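Local coordinates for protein diacylglycerol lipase (Aspergillus oryzae, PDB 5XK2) that probably hydrolyses the ester bonds of mono- and diacylglycerols, at residues P31-A36 against L42-G47; A27-N32 against G151-A156; T228-T233 against D237-V242. All blocks are in the same frame, centred on the assembly; numbering follows the deposited sequence.

Interaction 1: P31-A36 against L42-G47; sequences PNNYVA and LNCSVG
Asn32 and Asn33, neighbours on the short helix 31-34, both hold the backbone of Asn43, and hydrogen bonds carry most of this contact. The carbonyl of Asn43 takes two of them, arriving from opposite faces of its plane. Asn32 ND2 donates to Asn43 O over 3.1 Å in an almost straight bond, the oxygen lying in the plane of the Asn32 amide. Asn33 ND2 reaches Asn43 O at 3.0 Å but from well above the carbonyl plane, and the bond is bent to 137°. Asn33 closes the grip with its other amide atom: Asn43 N donates to Asn33 OD1 at 3.1 Å, in the carbonyl plane and on a lone pair. One side-chain amide thus serves both the N-H and the C=O of a single residue, which fixes its flip, and Asn33 ND2 has a second acceptor in Ala27 O.

Packing adds less. The CD2 methyl of Leu42 rests against Asn33 CG at 3.6 Å, the two side chains crossing at about a right angle. The amides of Asn32 and Asn43 lie close with their planes 38° apart; Asn43 ND2 itself bonds to Lys41 O.

Cys44, next along the chain, is tied to Cys49 by a disulfide and starts a type I beta turn ending at Gly47. The Asn33 amide takes the N-H and gives to the C=O of one residue, much as a neighbouring strand would, and so joins an irregular, disulfide-bearing loop to helix 31-34 in the lipase's N-terminal region.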
ATOM      1  N   PRO A  31      13.091  10.297  -9.265  1.00 14.35           N
ATOM      2  CA  PRO A  31      13.088  11.650  -8.697  1.00 17.91           C
ATOM      3  C   PRO A  31      13.845  12.666  -9.556  1.00 16.70           C
ATOM      4  O   PRO A  31      13.391  13.805  -9.677  1.00 17.62           O
ATOM      5  CB  PRO A  31      13.763  11.456  -7.334  1.00 22.35           C
ATOM      6  CG  PRO A  31      13.420  10.023  -6.984  1.00 22.39           C
ATOM      7  CD  PRO A  31      13.535   9.285  -8.288  1.00 16.41           C
ATOM      8  N   ASN A  32      14.954  12.264 -10.174  1.00 13.97           N
ATOM      9  CA  ASN A  32      15.696  13.203 -11.011  1.00 14.99           C
ATOM     10  C   ASN A  32      14.858  13.790 -12.141  1.00 15.67           C
ATOM     11  O   ASN A  32      15.090  14.924 -12.549  1.00 15.28           O
ATOM     12  CB  ASN A  32      16.941  12.529 -11.606  1.00 13.19           C
ATOM     13  CG  ASN A  32      16.588  11.270 -12.398  1.00 19.58           C
ATOM     14  OD1 ASN A  32      16.123  10.290 -11.829  1.00 21.17           O
ATOM     15  ND2 ASN A  32      16.805  11.303 -13.708  1.00 19.96           N
ATOM     16  N   ASN A  33      13.899  13.024 -12.666  1.00 11.87           N
ATOM     17  CA  ASN A  33      13.110  13.525 -13.784  1.00  9.73           C
ATOM     18  C   ASN A  33      12.029  14.487 -13.344  1.00 13.51           C
ATOM     19  O   ASN A  33      11.721  15.427 -14.072  1.00 16.12           O
ATOM     20  CB  ASN A  33      12.471  12.366 -14.563  1.00 10.18           C
ATOM     21  CG  ASN A  33      13.495  11.522 -15.294  1.00 10.08           C
ATOM     22  OD1 ASN A  33      14.509  12.037 -15.791  1.00 11.33           O
ATOM     23  ND2 ASN A  33      13.250  10.212 -15.354  1.00 11.89           N
ATOM     24  N   TYR A  34      11.447  14.292 -12.168  1.00 10.87           N
ATOM     25  CA  TYR A  34      10.392  15.238 -11.812  1.00 12.79           C
ATOM     26  C   TYR A  34      10.860  16.444 -10.991  1.00 12.99           C
ATOM     27  O   TYR A  34      10.048  17.296 -10.621  1.00 14.64           O
ATOM     28  CB  TYR A  34       9.219  14.524 -11.104  1.00 13.39           C
ATOM     29  CG  TYR A  34       9.484  13.739  -9.841  1.00 12.48           C
ATOM     30  CD1 TYR A  34       9.743  14.377  -8.623  1.00 14.91           C
ATOM     31  CD2 TYR A  34       9.360  12.358  -9.840  1.00 16.02           C
ATOM     32  CE1 TYR A  34       9.933  13.628  -7.448  1.00 18.56           C
ATOM     33  CE2 TYR A  34       9.557  11.619  -8.691  1.00 16.83           C
ATOM     34  CZ  TYR A  34       9.831  12.249  -7.506  1.00 19.20           C
ATOM     35  OH  TYR A  34      10.004  11.495  -6.375  1.00 28.35           O
ATOM     36  N   VAL A  35      12.151  16.514 -10.669  1.00 12.36           N
ATOM     37  CA  VAL A  35      12.731  17.798 -10.243  1.00 14.52           C
ATOM     38  C   VAL A  35      13.636  18.450 -11.296  1.00 13.33           C
ATOM     39  O   VAL A  35      14.240  19.493 -11.040  1.00 15.15           O
ATOM     40  CB  VAL A  35      13.502  17.646  -8.935  1.00 14.57           C
ATOM     41  CG1 VAL A  35      12.589  17.022  -7.878  1.00 19.13           C
ATOM     42  CG2 VAL A  35      14.765  16.819  -9.144  1.00 14.48           C
ATOM     43  N   ALA A  36      13.763  17.818 -12.459  1.00 12.77           N
ATOM     44  CA  ALA A  36      14.700  18.293 -13.481  1.00 13.99           C
ATOM     45  C   ALA A  36      14.433  19.726 -13.948  1.00 15.76           C
ATOM     46  O   ALA A  36      13.276  20.149 -14.094  1.00 14.50           O
ATOM     47  CB  ALA A  36      14.670  17.351 -14.687  1.00 13.91           C
ATOM     48  N   LEU A  42      15.813  13.204 -19.957  1.00  7.97           N
ATOM     49  CA  LEU A  42      15.137  12.148 -19.216  1.00  8.74           C
ATOM     50  C   LEU A  42      16.068  10.955 -19.091  1.00 10.54           C
ATOM     51  O   LEU A  42      16.707  10.569 -20.053  1.00 12.23           O
ATOM     52  CB  LEU A  42      13.849  11.723 -19.926  1.00  9.28           C
ATOM     53  CG  LEU A  42      12.670  12.694 -19.828  1.00  9.34           C
ATOM     54  CD1 LEU A  42      11.555  12.165 -20.709  1.00  9.97           C
ATOM     55  CD2 LEU A  42      12.170  12.842 -18.387  1.00  9.95           C
ATOM     56  N   ASN A  43      16.175  10.400 -17.898  1.00  9.05           N
ATOM     57  CA  ASN A  43      16.930   9.155 -17.773  1.00 12.26           C
ATOM     58  C   ASN A  43      16.463   8.393 -16.554  1.00 13.03           C
ATOM     59  O   ASN A  43      16.002   8.986 -15.574  1.00 13.19           O
ATOM     60  CB  ASN A  43      18.435   9.435 -17.726  1.00 15.72           C
ATOM     61  CG  ASN A  43      18.852  10.165 -16.490  1.00 22.05           C
ATOM     62  OD1 ASN A  43      19.279   9.546 -15.502  1.00 22.60           O
ATOM     63  ND2 ASN A  43      18.737  11.492 -16.518  1.00 20.23           N
ATOM     64  N   CYS A  44      16.585   7.067 -16.612  1.00 11.61           N
ATOM     65  CA  CYS A  44      16.084   6.225 -15.538  1.00 11.83           C
ATOM     66  C   CYS A  44      17.230   5.398 -14.983  1.00 11.43           C
ATOM     67  O   CYS A  44      17.760   4.544 -15.687  1.00 13.09           O
ATOM     68  CB  CYS A  44      14.968   5.303 -16.037  1.00 13.00           C
ATOM     69  SG  CYS A  44      13.627   6.241 -16.925  1.00 15.95           S
ATOM     70  N   SER A  45      17.588   5.680 -13.733  1.00 13.28           N
ATOM     71  CA  SER A  45      18.725   5.062 -13.070  1.00 16.31           C
ATOM     72  C   SER A  45      18.653   3.559 -13.065  1.00 15.49           C
ATOM     73  O   SER A  45      19.689   2.902 -13.152  1.00 15.78           O
ATOM     74  CB  SER A  45      18.821   5.562 -11.624  1.00 17.20           C
ATOM     75  OG  SER A  45      19.101   6.942 -11.611  1.00 37.81           O
ATOM     76  N   VAL A  46      17.437   3.022 -12.965  1.00 13.54           N
ATOM     77  CA  VAL A  46      17.261   1.562 -12.902  1.00 11.61           C
ATOM     78  C   VAL A  46      17.200   0.902 -14.290  1.00 12.09           C
ATOM     79  O   VAL A  46      17.092  -0.319 -14.393  1.00 13.35           O
ATOM     80  CB  VAL A  46      15.989   1.188 -12.118  1.00 18.76           C
ATOM     81  CG1 VAL A  46      16.054   1.780 -10.710  1.00 22.22           C
ATOM     82  CG2 VAL A  46      14.760   1.679 -12.849  1.00 16.63           C
ATOM     83  N   GLY A  47      17.252   1.710 -15.350  1.00 10.18           N
ATOM     84  CA  GLY A  47      17.421   1.198 -16.700  1.00 12.81           C
ATOM     85  C   GLY A  47      16.165   0.750 -17.420  1.00 13.39           C
ATOM     86  O   GLY A  47      16.239  -0.049 -18.346  1.00 12.07           O
TER

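Interaction 2: A27-N32 against G151-A156; sequences ATYCPN and GHSLGA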
ATOM      1  N   ALA A  27       9.536   6.732 -16.374  1.00  9.42           N
ATOM      2  CA  ALA A  27      10.414   7.842 -16.065  1.00  8.80           C
ATOM      3  C   ALA A  27       9.840   8.790 -14.993  1.00 10.00           C
ATOM      4  O   ALA A  27      10.608   9.458 -14.304  1.00 11.56           O
ATOM      5  CB  ALA A  27      10.738   8.612 -17.349  1.00 11.83           C
ATOM      6  N   THR A  28       8.505   8.828 -14.840  1.00 10.55           N
ATOM      7  CA  THR A  28       7.899   9.722 -13.845  1.00 11.45           C
ATOM      8  C   THR A  28       8.141   9.271 -12.419  1.00 12.49           C
ATOM      9  O   THR A  28       7.908  10.036 -11.494  1.00 12.97           O
ATOM     10  CB  THR A  28       6.369   9.866 -14.005  1.00 11.87           C
ATOM     11  OG1 THR A  28       5.723   8.620 -13.709  1.00 14.66           O
ATOM     12  CG2 THR A  28       6.032  10.323 -15.407  1.00 14.36           C
ATOM     13  N   TYR A  29       8.589   8.027 -12.236  1.00 10.86           N
ATOM     14  CA  TYR A  29       8.915   7.540 -10.886  1.00 11.18           C
ATOM     15  C   TYR A  29      10.324   7.925 -10.429  1.00 13.15           C
ATOM     16  O   TYR A  29      10.627   7.839  -9.242  1.00 14.74           O
ATOM     17  CB  TYR A  29       8.778   6.028 -10.811  1.00 11.00           C
ATOM     18  CG  TYR A  29       7.348   5.559 -10.845  1.00 11.26           C
ATOM     19  CD1 TYR A  29       6.586   5.532  -9.694  1.00 12.67           C
ATOM     20  CD2 TYR A  29       6.765   5.132 -12.032  1.00 11.06           C
ATOM     21  CE1 TYR A  29       5.261   5.082  -9.714  1.00 12.90           C
ATOM     22  CE2 TYR A  29       5.448   4.676 -12.067  1.00 11.29           C
ATOM     23  CZ  TYR A  29       4.706   4.654 -10.907  1.00 12.88           C
ATOM     24  OH  TYR A  29       3.406   4.201 -10.952  1.00 15.44           O
ATOM     25  N   CYS A  30      11.173   8.348 -11.364  1.00 12.97           N
ATOM     26  CA  CYS A  30      12.566   8.707 -11.042  1.00 12.67           C
ATOM     27  C   CYS A  30      12.619  10.119 -10.503  1.00 12.50           C
ATOM     28  O   CYS A  30      12.257  11.051 -11.214  1.00 12.25           O
ATOM     29  CB  CYS A  30      13.443   8.630 -12.283  1.00 11.89           C
ATOM     30  SG  CYS A  30      13.322   7.115 -13.242  1.00 21.36           S
ATOM     31  N   PRO A  31      13.091  10.297  -9.265  1.00 14.35           N
ATOM     32  CA  PRO A  31      13.088  11.650  -8.697  1.00 17.91           C
ATOM     33  C   PRO A  31      13.845  12.666  -9.556  1.00 16.70           C
ATOM     34  O   PRO A  31      13.391  13.805  -9.677  1.00 17.62           O
ATOM     35  CB  PRO A  31      13.763  11.456  -7.334  1.00 22.35           C
ATOM     36  CG  PRO A  31      13.420  10.023  -6.984  1.00 22.39           C
ATOM     37  CD  PRO A  31      13.535   9.285  -8.288  1.00 16.41           C
ATOM     38  N   ASN A  32      14.954  12.264 -10.174  1.00 13.97           N
ATOM     39  CA  ASN A  32      15.696  13.203 -11.011  1.00 14.99           C
ATOM     40  C   ASN A  32      14.858  13.790 -12.141  1.00 15.67           C
ATOM     41  O   ASN A  32      15.090  14.924 -12.549  1.00 15.28           O
ATOM     42  CB  ASN A  32      16.941  12.529 -11.606  1.00 13.19           C
ATOM     43  CG  ASN A  32      16.588  11.270 -12.398  1.00 19.58           C
ATOM     44  OD1 ASN A  32      16.123  10.290 -11.829  1.00 21.17           O
ATOM     45  ND2 ASN A  32      16.805  11.303 -13.708  1.00 19.96           N
ATOM     46  N   GLY A 151       0.617   8.028 -18.190  1.00  8.40           N
ATOM     47  CA  GLY A 151       0.947   7.737 -16.811  1.00  7.84           C
ATOM     48  C   GLY A 151       0.730   6.260 -16.519  1.00  7.95           C
ATOM     49  O   GLY A 151       0.137   5.540 -17.334  1.00  8.07           O
ATOM     50  N   HIS A 152       1.198   5.825 -15.349  1.00  7.28           N
ATOM     51  CA  HIS A 152       0.959   4.475 -14.856  1.00  7.64           C
ATOM     52  C   HIS A 152       0.297   4.584 -13.484  1.00  7.94           C
ATOM     53  O   HIS A 152       0.570   5.548 -12.753  1.00 10.48           O
ATOM     54  CB  HIS A 152       2.292   3.684 -14.788  1.00  7.01           C
ATOM     55  CG  HIS A 152       2.203   2.393 -14.030  1.00  7.17           C
ATOM     56  ND1 HIS A 152       2.668   2.259 -12.738  1.00  9.94           N
ATOM     57  CD2 HIS A 152       1.680   1.189 -14.368  1.00  9.57           C
ATOM     58  CE1 HIS A 152       2.438   1.026 -12.317  1.00  9.30           C
ATOM     59  NE2 HIS A 152       1.828   0.361 -13.281  1.00  9.17           N
ATOM     60  N   SER A 153      -0.551   3.613 -13.135  1.00  7.79           N
ATOM     61  CA  SER A 153      -1.141   3.551 -11.795  1.00  9.05           C
ATOM     62  C   SER A 153      -1.968   4.818 -11.534  1.00 10.67           C
ATOM     63  O   SER A 153      -2.714   5.272 -12.406  1.00  8.73           O
ATOM     64  CB  SER A 153      -0.024   3.370 -10.739  1.00 12.09           C
ATOM     65  OG  SER A 153      -0.536   3.148  -9.430  1.00 10.93           O
ATOM     66  N   LEU A 154      -1.832   5.414 -10.351  1.00  9.32           N
ATOM     67  CA  LEU A 154      -2.636   6.611 -10.059  1.00  9.01           C
ATOM     68  C   LEU A 154      -2.279   7.752 -11.022  1.00  9.50           C
ATOM     69  O   LEU A 154      -3.127   8.573 -11.357  1.00 11.02           O
ATOM     70  CB  LEU A 154      -2.442   7.052  -8.599  1.00 10.11           C
ATOM     71  CG  LEU A 154      -3.338   6.344  -7.569  1.00 18.16           C
ATOM     72  CD1 LEU A 154      -3.261   4.836  -7.643  1.00 20.67           C
ATOM     73  CD2 LEU A 154      -3.021   6.836  -6.146  1.00 14.35           C
ATOM     74  N   GLY A 155      -1.027   7.799 -11.471  1.00  9.05           N
ATOM     75  CA  GLY A 155      -0.632   8.753 -12.496  1.00  9.18           C
ATOM     76  C   GLY A 155      -1.410   8.588 -13.793  1.00 10.46           C
ATOM     77  O   GLY A 155      -1.659   9.567 -14.485  1.00  9.31           O
ATOM     78  N   ALA A 156      -1.771   7.354 -14.133  1.00  8.01           N
ATOM     79  CA  ALA A 156      -2.588   7.094 -15.325  1.00  7.23           C
ATOM     80  C   ALA A 156      -4.004   7.649 -15.156  1.00  7.50           C
ATOM     81  O   ALA A 156      -4.636   8.033 -16.134  1.00  9.70           O
ATOM     82  CB  ALA A 156      -2.649   5.604 -15.608  1.00  8.29           C
TER
HETATM   83  O   HOH W   1       3.221   7.140 -13.790  1.00 13.32           O
HETATM   84  O   HOH W   2       1.701   6.823 -10.504  1.00 12.04           O
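Tyr29 reaches across to the turn 151-156 and meets it with its hydroxyl, directly and through water. Gly151, the last residue but one of strand 146-152, has no side chain and lies close to Gly155 O.

His152 comes next and carries the contact. Its ND1 lies 2.7 Å from Tyr29 OH in a short hydrogen bond that either atom could donate. The rings meet rim to rim, planes at 61°, with the hydroxyl at the edge of the imidazole. His152 CG stands anti to the backbone N (chi1 168°), which carries the imidazole across to the phenol; at the far end of the ring, NE2 bonds to His268 O. The backbone N of His152 donates to water 1, which in turn donates to Thr28 OG1.

Ser153 follows with a strained backbone of positive phi (61°). Its CB sits 3.5 Å from Tyr29 OH, while OG turns to His268 NE2. Helix 154-168 then begins, and Gly155 N, at its first turn, donates to water 2, 3.1 Å away. That water is also 3.2 Å from Tyr29 OH, completing a bridge from the buried phenol to the helix start.

A strained serine between strand and helix, in the sequence Gly-His-Ser-Leu-Gly, fits the nucleophile elbow of alpha/beta-hydrolase lipases; Ser153 is probably the nucleophile of a Ser-His-Asp triad with His268 and Asp206.

Interaction 3: T228-T233 against D237-V242; sequences TAPDNT and DNQVTV
Gln239 NE2 is gripped by two waters that lead to opposite ends of the segment 228-233. It donates to water 4, which donates to Thr228 O, and to water 5, which donates to Thr233 OG1; both waters lie 3.0 Å from Gln239 NE2. Thr233 OG1 in turn donates to Pro230 O at 2.8 Å, so the chain of bonds from the glutamine ends by closing the turn 230-233 on itself. The other amide atom, Gln239 OE1, accepts from the backbone N of Thr236, and with its two ends so engaged the amide has little freedom to flip.

Between these polar ends the glutamine lies along the backbone of 228-230. Its chain is extended beyond CG (chi2 168°), which lays the amide against Ala229: the methyl of Ala229 touches Gln239 CD at 3.5 Å, and Pro230 CD approaches Gln239 NE2 at 3.8 Å, the proline crossing the glutamine at about a right angle. Ala229 N is buried here with no partner in the model.

Across the backbones, a single direct hydrogen bond joins the segments, from Thr228 N to Gln239 O at 2.9 Å and 163° at the hydrogen. Beside it, water 3 links the hydroxyls of Thr228 and Thr241, 2.8 Å from Thr228 OG1 and 2.7 Å from Thr241 OG1.

Thr228 directly follows strand 224-227, and Gln239 ends a short 3-10 turn just ahead of strand 240-243, so the contact shapes the connection between two antiparallel neighbours at one margin of the main sheet. On the flanks, Val240 and Asp237 touch Leu15 of helix 14-27, Val240 and Val242 lie on Tyr225 of the adjoining strand, and Ala229 O accepts from His203 at the end of strand 198-203.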
ATOM      1  N   THR A 228      -2.767 -10.181 -20.857  1.00  8.48           N
ATOM      2  CA  THR A 228      -2.782 -11.466 -20.139  1.00  8.48           C
ATOM      3  C   THR A 228      -1.428 -12.192 -20.070  1.00 12.01           C
ATOM      4  O   THR A 228      -1.375 -13.372 -19.742  1.00 16.50           O
ATOM      5  CB  THR A 228      -3.864 -12.392 -20.719  1.00 13.01           C
ATOM      6  OG1 THR A 228      -3.753 -12.443 -22.144  1.00 12.35           O
ATOM      7  CG2 THR A 228      -5.242 -11.875 -20.322  1.00 12.02           C
ATOM      8  N   ALA A 229      -0.347 -11.534 -20.456  1.00 11.38           N
ATOM      9  CA  ALA A 229       0.980 -12.132 -20.304  1.00 10.34           C
ATOM     10  C   ALA A 229       1.380 -12.282 -18.829  1.00 11.50           C
ATOM     11  O   ALA A 229       1.011 -11.445 -18.008  1.00 13.44           O
ATOM     12  CB  ALA A 229       2.003 -11.272 -21.035  1.00 13.79           C
ATOM     13  N   PRO A 230       2.184 -13.306 -18.492  1.00 10.72           N
ATOM     14  CA  PRO A 230       2.738 -13.382 -17.137  1.00 10.25           C
ATOM     15  C   PRO A 230       3.642 -12.178 -16.815  1.00 10.75           C
ATOM     16  O   PRO A 230       4.231 -11.547 -17.726  1.00 11.25           O
ATOM     17  CB  PRO A 230       3.564 -14.680 -17.157  1.00 13.89           C
ATOM     18  CG  PRO A 230       2.997 -15.477 -18.281  1.00 17.82           C
ATOM     19  CD  PRO A 230       2.594 -14.456 -19.322  1.00 10.58           C
ATOM     20  N   ASP A 231       3.778 -11.876 -15.525  1.00 11.19           N
ATOM     21  CA  ASP A 231       4.744 -10.874 -15.078  1.00 10.50           C
ATOM     22  C   ASP A 231       6.142 -11.105 -15.647  1.00 10.77           C
ATOM     23  O   ASP A 231       6.606 -12.244 -15.708  1.00 10.53           O
ATOM     24  CB  ASP A 231       4.903 -10.884 -13.556  1.00 11.02           C
ATOM     25  CG  ASP A 231       3.642 -10.519 -12.806  1.00 17.39           C
ATOM     26  OD1 ASP A 231       2.678 -10.007 -13.408  1.00 15.32           O
ATOM     27  OD2 ASP A 231       3.646 -10.749 -11.576  1.00 15.20           O
ATOM     28  N   ASN A 232       6.797 -10.015 -16.046  1.00 10.51           N
ATOM     29  CA  ASN A 232       8.220 -10.033 -16.420  1.00 10.80           C
ATOM     30  C   ASN A 232       8.463 -10.975 -17.578  1.00 11.68           C
ATOM     31  O   ASN A 232       9.398 -11.778 -17.571  1.00 10.86           O
ATOM     32  CB  ASN A 232       9.078 -10.416 -15.217  1.00 11.16           C
ATOM     33  CG  ASN A 232      10.516  -9.940 -15.331  1.00 11.83           C
ATOM     34  OD1 ASN A 232      10.888  -9.216 -16.263  1.00 12.79           O
ATOM     35  ND2 ASN A 232      11.331 -10.330 -14.361  1.00 12.57           N
ATOM     36  N   THR A 233       7.585 -10.886 -18.577  1.00 11.59           N
ATOM     37  CA  THR A 233       7.777 -11.630 -19.808  1.00  9.38           C
ATOM     38  C   THR A 233       7.475 -10.720 -20.987  1.00 12.53           C
ATOM     39  O   THR A 233       6.800  -9.715 -20.838  1.00 14.61           O
ATOM     40  CB  THR A 233       6.870 -12.893 -19.911  1.00 11.81           C
ATOM     41  OG1 THR A 233       5.493 -12.498 -20.022  1.00 13.99           O
ATOM     42  CG2 THR A 233       7.072 -13.814 -18.708  1.00 12.15           C
ATOM     43  N   ASP A 237       1.157 -10.168 -29.353  1.00 14.01           N
ATOM     44  CA  ASP A 237      -0.172  -9.708 -29.782  1.00 14.05           C
ATOM     45  C   ASP A 237      -1.288 -10.613 -29.267  1.00 15.40           C
ATOM     46  O   ASP A 237      -2.399 -10.156 -28.978  1.00 17.01           O
ATOM     47  CB  ASP A 237      -0.240  -9.626 -31.308  1.00 19.20           C
ATOM     48  CG  ASP A 237       0.440  -8.386 -31.856  1.00 36.87           C
ATOM     49  OD1 ASP A 237       0.029  -7.262 -31.484  1.00 33.55           O
ATOM     50  OD2 ASP A 237       1.388  -8.534 -32.655  1.00 44.83           O
ATOM     51  N   ASN A 238      -0.983 -11.893 -29.121  1.00 12.11           N
ATOM     52  CA  ASN A 238      -1.947 -12.855 -28.587  1.00 13.96           C
ATOM     53  C   ASN A 238      -2.261 -12.643 -27.114  1.00 12.77           C
ATOM     54  O   ASN A 238      -3.155 -13.295 -26.567  1.00 15.18           O
ATOM     55  CB  ASN A 238      -1.427 -14.286 -28.749  1.00 20.38           C
ATOM     56  CG  ASN A 238      -1.623 -14.818 -30.135  1.00 28.85           C
ATOM     57  OD1 ASN A 238      -2.461 -14.329 -30.889  1.00 27.15           O
ATOM     58  ND2 ASN A 238      -0.829 -15.818 -30.495  1.00 30.55           N
ATOM     59  N   GLN A 239      -1.462 -11.823 -26.454  1.00  9.71           N
ATOM     60  CA  GLN A 239      -1.651 -11.526 -25.041  1.00  9.88           C
ATOM     61  C   GLN A 239      -2.259 -10.160 -24.756  1.00 10.61           C
ATOM     62  O   GLN A 239      -2.205  -9.684 -23.616  1.00 11.42           O
ATOM     63  CB  GLN A 239      -0.322 -11.685 -24.306  1.00  9.60           C
ATOM     64  CG  GLN A 239       0.151 -13.139 -24.357  1.00 10.95           C
ATOM     65  CD  GLN A 239       1.594 -13.299 -23.905  1.00 12.66           C
ATOM     66  OE1 GLN A 239       2.468 -12.550 -24.334  1.00 12.64           O
ATOM     67  NE2 GLN A 239       1.849 -14.269 -23.022  1.00 13.91           N
ATOM     68  N   VAL A 240      -2.721  -9.473 -25.798  1.00  9.11           N
ATOM     69  CA  VAL A 240      -3.441  -8.218 -25.589  1.00  9.65           C
ATOM     70  C   VAL A 240      -4.796  -8.323 -26.276  1.00 10.97           C
ATOM     71  O   VAL A 240      -4.875  -8.581 -27.481  1.00 12.57           O
ATOM     72  CB  VAL A 240      -2.686  -6.998 -26.139  1.00 11.11           C
ATOM     73  CG1 VAL A 240      -3.425  -5.688 -25.775  1.00 12.92           C
ATOM     74  CG2 VAL A 240      -1.260  -6.943 -25.582  1.00 11.00           C
ATOM     75  N   THR A 241      -5.849  -8.127 -25.498  1.00  9.44           N
ATOM     76  CA  THR A 241      -7.219  -8.273 -25.989  1.00  8.73           C
ATOM     77  C   THR A 241      -7.966  -6.960 -25.839  1.00 11.92           C
ATOM     78  O   THR A 241      -7.941  -6.375 -24.762  1.00 12.40           O
ATOM     79  CB  THR A 241      -7.942  -9.379 -25.212  1.00 12.86           C
ATOM     80  OG1 THR A 241      -7.225 -10.616 -25.388  1.00 13.53           O
ATOM     81  CG2 THR A 241      -9.346  -9.535 -25.704  1.00 15.71           C
ATOM     82  N   VAL A 242      -8.596  -6.491 -26.918  1.00  9.86           N
ATOM     83  CA  VAL A 242      -9.299  -5.201 -26.889  1.00  8.91           C
ATOM     84  C   VAL A 242     -10.767  -5.440 -26.570  1.00 13.98           C
ATOM     85  O   VAL A 242     -11.454  -6.177 -27.290  1.00 14.95           O
ATOM     86  CB  VAL A 242      -9.157  -4.445 -28.231  1.00 12.81           C
ATOM     87  CG1 VAL A 242      -9.661  -3.027 -28.091  1.00 15.13           C
ATOM     88  CG2 VAL A 242      -7.699  -4.415 -28.663  1.00 16.07           C
TER
HETATM   89  O   HOH W   3      -5.462 -10.659 -23.387  1.00 15.62           O
HETATM   90  O   HOH W   4      -0.342 -15.545 -21.390  1.00 17.02           O
HETATM   91  O   HOH W   5       4.649 -13.748 -22.235  1.00 15.99           O

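How the interactions relate
From the N terminus, the chain leaves helix 14-27 and enters 27-32, which opens interaction 2. Interaction 1 starts on the same stretch, sharing Pro31 and Asn32, but closes after only five intervening residues; interaction 2 waits 118 residues, through three strands of the main sheet and most of a fourth, before 151-156 closes it. The two touch, with centres about 10 Å apart, and Asn33 and Cys44 of interaction 1 both lie against Ala27. Interaction 3 comes later in series, a short loop between the last two sheet strands, its centre about 22 Å from that of interaction 2. Interactions 1 and 2 join the N-terminal region to the sheet's middle; interaction 3 lies in the connection at one edge.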